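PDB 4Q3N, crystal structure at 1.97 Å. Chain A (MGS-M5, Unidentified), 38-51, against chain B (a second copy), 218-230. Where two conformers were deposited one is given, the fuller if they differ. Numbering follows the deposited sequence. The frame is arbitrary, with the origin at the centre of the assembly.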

# COMPACT_ATOMS: atom_id res chain seq x y z
N LYS A 38 -27.24 -4.35 19.32
CA LYS A 38 -26.18 -5.36 19.17
C LYS A 38 -26.28 -6.11 17.84
O LYS A 38 -25.27 -6.40 17.24
CB LYS A 38 -26.21 -6.37 20.33
CG LYS A 38 -25.15 -7.53 20.25
CD LYS A 38 -23.67 -7.10 20.08
CE LYS A 38 -22.69 -8.31 20.23
NZ LYS A 38 -22.36 -8.64 21.66
N ARG A 39 -27.51 -6.44 17.42
CA ARG A 39 -27.75 -7.13 16.16
C ARG A 39 -27.21 -6.34 14.98
O ARG A 39 -26.66 -6.91 14.03
CB ARG A 39 -29.25 -7.38 15.96
CG ARG A 39 -29.82 -8.51 16.79
CD ARG A 39 -31.30 -8.75 16.47
NE ARG A 39 -31.51 -9.25 15.10
CZ ARG A 39 -31.94 -8.51 14.08
NH1 ARG A 39 -32.22 -7.22 14.22
NH2 ARG A 39 -32.10 -9.10 12.89
N LYS A 40 -27.39 -5.03 15.03
CA LYS A 40 -26.89 -4.16 13.98
C LYS A 40 -25.34 -4.23 13.94
O LYS A 40 -24.73 -4.42 12.87
CB LYS A 40 -27.39 -2.74 14.21
CG LYS A 40 -26.60 -1.62 13.58
CD LYS A 40 -27.04 -1.25 12.21
CE LYS A 40 -26.72 0.22 11.92
NZ LYS A 40 -25.61 0.37 10.91
N ALA A 41 -24.69 -4.11 15.10
CA ALA A 41 -23.23 -4.20 15.11
C ALA A 41 -22.74 -5.54 14.56
O ALA A 41 -21.71 -5.61 13.88
CB ALA A 41 -22.68 -3.96 16.53
N GLU A 42 -23.43 -6.62 14.92
CA GLU A 42 -23.11 -7.94 14.40
C GLU A 42 -23.25 -8.01 12.87
O GLU A 42 -22.42 -8.64 12.21
CB GLU A 42 -24.04 -9.01 15.05
CG GLU A 42 -23.64 -9.18 16.50
CD GLU A 42 -24.56 -10.09 17.30
OE1 GLU A 42 -24.14 -10.51 18.41
OE2 GLU A 42 -25.67 -10.36 16.83
N GLY A 43 -24.30 -7.40 12.32
CA GLY A 43 -24.48 -7.34 10.87
C GLY A 43 -23.38 -6.56 10.20
O GLY A 43 -22.89 -6.94 9.12
N GLU A 44 -22.95 -5.47 10.84
CA GLU A 44 -21.89 -4.64 10.27
C GLU A 44 -20.58 -5.42 10.29
O GLU A 44 -19.80 -5.36 9.36
CB GLU A 44 -21.72 -3.32 11.05
CG GLU A 44 -22.93 -2.35 10.89
CD GLU A 44 -22.97 -1.70 9.51
OE1 GLU A 44 -22.18 -2.13 8.61
OE2 GLU A 44 -23.83 -0.81 9.28
N ALA A 45 -20.33 -6.14 11.38
CA ALA A 45 -19.09 -6.97 11.42
C ALA A 45 -19.12 -8.06 10.33
O ALA A 45 -18.11 -8.29 9.68
CB ALA A 45 -18.92 -7.61 12.81
N MET A 46 -20.27 -8.72 10.13
CA MET A 46 -20.37 -9.69 9.01
C MET A 46 -19.99 -9.02 7.70
O MET A 46 -19.15 -9.52 6.94
CB MET A 46 -21.76 -10.27 8.88
CG MET A 46 -22.21 -11.08 10.07
SD MET A 46 -23.96 -11.41 9.94
CE MET A 46 -24.22 -12.31 11.49
N ASP A 47 -20.59 -7.86 7.43
CA ASP A 47 -20.47 -7.23 6.11
C ASP A 47 -19.00 -6.82 5.88
O ASP A 47 -18.49 -6.96 4.77
CB ASP A 47 -21.42 -6.01 6.01
CG ASP A 47 -21.80 -5.64 4.57
OD1 ASP A 47 -21.59 -6.45 3.62
OD2 ASP A 47 -22.36 -4.52 4.40
N LEU A 48 -18.34 -6.33 6.94
CA LEU A 48 -16.90 -6.00 6.82
C LEU A 48 -16.09 -7.27 6.62
O LEU A 48 -15.23 -7.29 5.75
CB LEU A 48 -16.38 -5.27 8.04
CG LEU A 48 -16.83 -3.83 8.28
CD1 LEU A 48 -16.12 -3.32 9.57
CD2 LEU A 48 -16.49 -2.92 7.10
N ASN A 49 -16.34 -8.30 7.44
CA ASN A 49 -15.55 -9.54 7.35
C ASN A 49 -15.60 -10.20 6.00
O ASN A 49 -14.61 -10.76 5.53
CB ASN A 49 -16.00 -10.58 8.40
CG ASN A 49 -15.31 -10.35 9.74
OD1 ASN A 49 -14.13 -9.96 9.75
ND2 ASN A 49 -16.02 -10.55 10.86
N HIS A 50 -16.74 -10.09 5.34
CA HIS A 50 -16.92 -10.74 4.05
C HIS A 50 -16.07 -10.12 2.94
O HIS A 50 -15.94 -10.70 1.88
CB HIS A 50 -18.41 -10.72 3.66
CG HIS A 50 -19.24 -11.54 4.58
ND1 HIS A 50 -20.62 -11.49 4.60
CD2 HIS A 50 -18.88 -12.44 5.51
CE1 HIS A 50 -21.07 -12.34 5.52
NE2 HIS A 50 -20.03 -12.93 6.09
N GLY A 51 -15.53 -8.94 3.14
CA GLY A 51 -14.66 -8.36 2.11
C GLY A 51 -13.17 -8.67 2.38
O GLY A 51 -12.31 -8.42 1.51
N ASP B 218 -27.18 -18.08 3.49
CA ASP B 218 -28.04 -17.23 4.32
C ASP B 218 -27.39 -15.88 4.64
O ASP B 218 -28.03 -15.04 5.26
CB ASP B 218 -28.33 -17.92 5.64
CG ASP B 218 -29.58 -17.40 6.33
OD1 ASP B 218 -30.62 -17.10 5.65
OD2 ASP B 218 -29.55 -17.38 7.57
N ALA B 219 -26.13 -15.69 4.21
CA ALA B 219 -25.37 -14.49 4.61
C ALA B 219 -26.01 -13.16 4.24
O ALA B 219 -26.11 -12.26 5.08
CB ALA B 219 -23.94 -14.56 4.02
N ALA B 220 -26.46 -13.01 3.00
CA ALA B 220 -27.13 -11.77 2.60
C ALA B 220 -28.36 -11.49 3.45
O ALA B 220 -28.59 -10.37 3.92
CB ALA B 220 -27.54 -11.83 1.13
N TYR B 221 -29.20 -12.50 3.59
CA TYR B 221 -30.41 -12.33 4.40
C TYR B 221 -30.07 -11.88 5.80
O TYR B 221 -30.74 -11.02 6.40
CB TYR B 221 -31.22 -13.64 4.49
CG TYR B 221 -32.45 -13.46 5.34
CD1 TYR B 221 -32.39 -13.58 6.72
CD2 TYR B 221 -33.68 -13.17 4.75
CE1 TYR B 221 -33.55 -13.39 7.51
CE2 TYR B 221 -34.81 -13.00 5.51
CZ TYR B 221 -34.75 -13.11 6.90
OH TYR B 221 -35.88 -12.96 7.65
N GLU B 222 -29.06 -12.53 6.34
CA GLU B 222 -28.66 -12.28 7.72
C GLU B 222 -28.23 -10.81 7.89
O GLU B 222 -28.63 -10.13 8.86
CB GLU B 222 -27.51 -13.25 8.08
CG GLU B 222 -27.18 -13.40 9.51
CD GLU B 222 -28.40 -13.73 10.37
OE1 GLU B 222 -28.91 -14.87 10.27
OE2 GLU B 222 -28.82 -12.82 11.14
N ILE B 223 -27.43 -10.32 6.95
CA ILE B 223 -26.94 -8.96 7.03
C ILE B 223 -28.11 -7.96 6.81
O ILE B 223 -28.30 -7.04 7.60
CB ILE B 223 -25.81 -8.73 6.02
CG1 ILE B 223 -24.53 -9.46 6.50
CG2 ILE B 223 -25.48 -7.19 5.90
CD1 ILE B 223 -23.45 -9.76 5.33
N ILE B 224 -28.89 -8.19 5.77
CA ILE B 224 -30.06 -7.34 5.49
C ILE B 224 -30.96 -7.25 6.68
O ILE B 224 -31.45 -6.16 7.00
CB ILE B 224 -30.85 -7.89 4.29
CG1 ILE B 224 -30.03 -7.69 2.99
CG2 ILE B 224 -32.24 -7.22 4.16
CD1 ILE B 224 -30.44 -8.66 1.87
N SER B 225 -31.17 -8.37 7.38
CA SER B 225 -32.11 -8.33 8.49
C SER B 225 -31.55 -7.52 9.68
O SER B 225 -32.29 -7.16 10.59
CB SER B 225 -32.47 -9.75 8.98
OG SER B 225 -31.34 -10.34 9.61
N ARG B 226 -30.25 -7.29 9.70
CA ARG B 226 -29.60 -6.61 10.84
C ARG B 226 -29.24 -5.14 10.57
O ARG B 226 -29.24 -4.30 11.49
CB ARG B 226 -28.30 -7.35 11.20
CG ARG B 226 -28.54 -8.59 11.97
CD ARG B 226 -27.27 -9.46 11.86
NE ARG B 226 -27.55 -10.80 12.39
CZ ARG B 226 -27.40 -11.14 13.65
NH1 ARG B 226 -26.99 -10.24 14.53
NH2 ARG B 226 -27.67 -12.39 14.02
N LYS B 227 -28.85 -4.85 9.33
CA LYS B 227 -28.48 -3.48 8.96
C LYS B 227 -29.11 -2.99 7.64
O LYS B 227 -28.54 -2.14 6.99
CB LYS B 227 -26.94 -3.37 8.87
CG LYS B 227 -26.32 -4.34 7.90
CD LYS B 227 -24.80 -3.95 7.62
CE LYS B 227 -24.71 -2.80 6.61
NZ LYS B 227 -23.31 -2.53 6.14
N LYS B 228 -30.27 -3.56 7.25
CA LYS B 228 -31.11 -3.11 6.10
C LYS B 228 -30.62 -3.51 4.72
O LYS B 228 -31.41 -3.77 3.83
CB LYS B 228 -31.32 -1.58 6.11
CG LYS B 228 -32.11 -1.09 7.31
CD LYS B 228 -32.24 0.43 7.31
CE LYS B 228 -32.91 0.94 8.58
NZ LYS B 228 -33.21 2.42 8.50
N ALA B 229 -29.30 -3.59 4.53
CA ALA B 229 -28.78 -3.87 3.21
C ALA B 229 -27.35 -4.39 3.36
O ALA B 229 -26.71 -4.11 4.36
CB ALA B 229 -28.81 -2.59 2.33
N THR B 230 -26.86 -5.15 2.39
CA THR B 230 -25.45 -5.54 2.42
C THR B 230 -24.71 -4.74 1.34
O THR B 230 -25.23 -4.55 0.24
CB THR B 230 -25.31 -7.07 2.24
OG1 THR B 230 -23.93 -7.42 2.04
CG2 THR B 230 -26.12 -7.57 1.08

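The helix beginning the chain A stretch packs against the helix that runs into the chain B stretch with their N-to-C directions 138° apart and their axes approaching to 7.9 Å. Gly A43 permits this closeness: a CB there would clash with CB of Arg B226, and its bare CA instead lies 3.6 Å from Arg B226 CD. Two basic side chains fit as knobs into hollows on the surface of the chain A helix. Arg B226 sits among Arg A39, Glu A42, Gly A43 and Met A46; its NH1 forms a salt bridge with Glu A42 OE2 (2.7 Å) and a weak hydrogen bond to Arg A39 O (3.4 Å), while its NE is held by Glu B222 OE2 of its own helix (2.7 Å). Met A46 CE covers one face of this guanidinium. Lys B227 sits among Lys A40, Gly A43, Glu A44 and Asp A47, and its NZ joins two carboxylates, Glu A44 OE1 (2.7 Å) and Asp A47 OD2 (2.8 Å). The other oxygens are also used: Glu A44 OE2 takes Lys A40 NZ (2.7 Å), and Asp A47 OD1 accepts from Thr B230 OG1 (3.0 Å). Arg A39 NH2 donates to the carbonyl Ser B225 O (3.0 Å). Ile B223 CG1 makes an apolar contact with Met A46 CB (3.7 Å), and its CD1 lies 3.4 Å from His A50 ND1, a van der Waals contact with a polar atom.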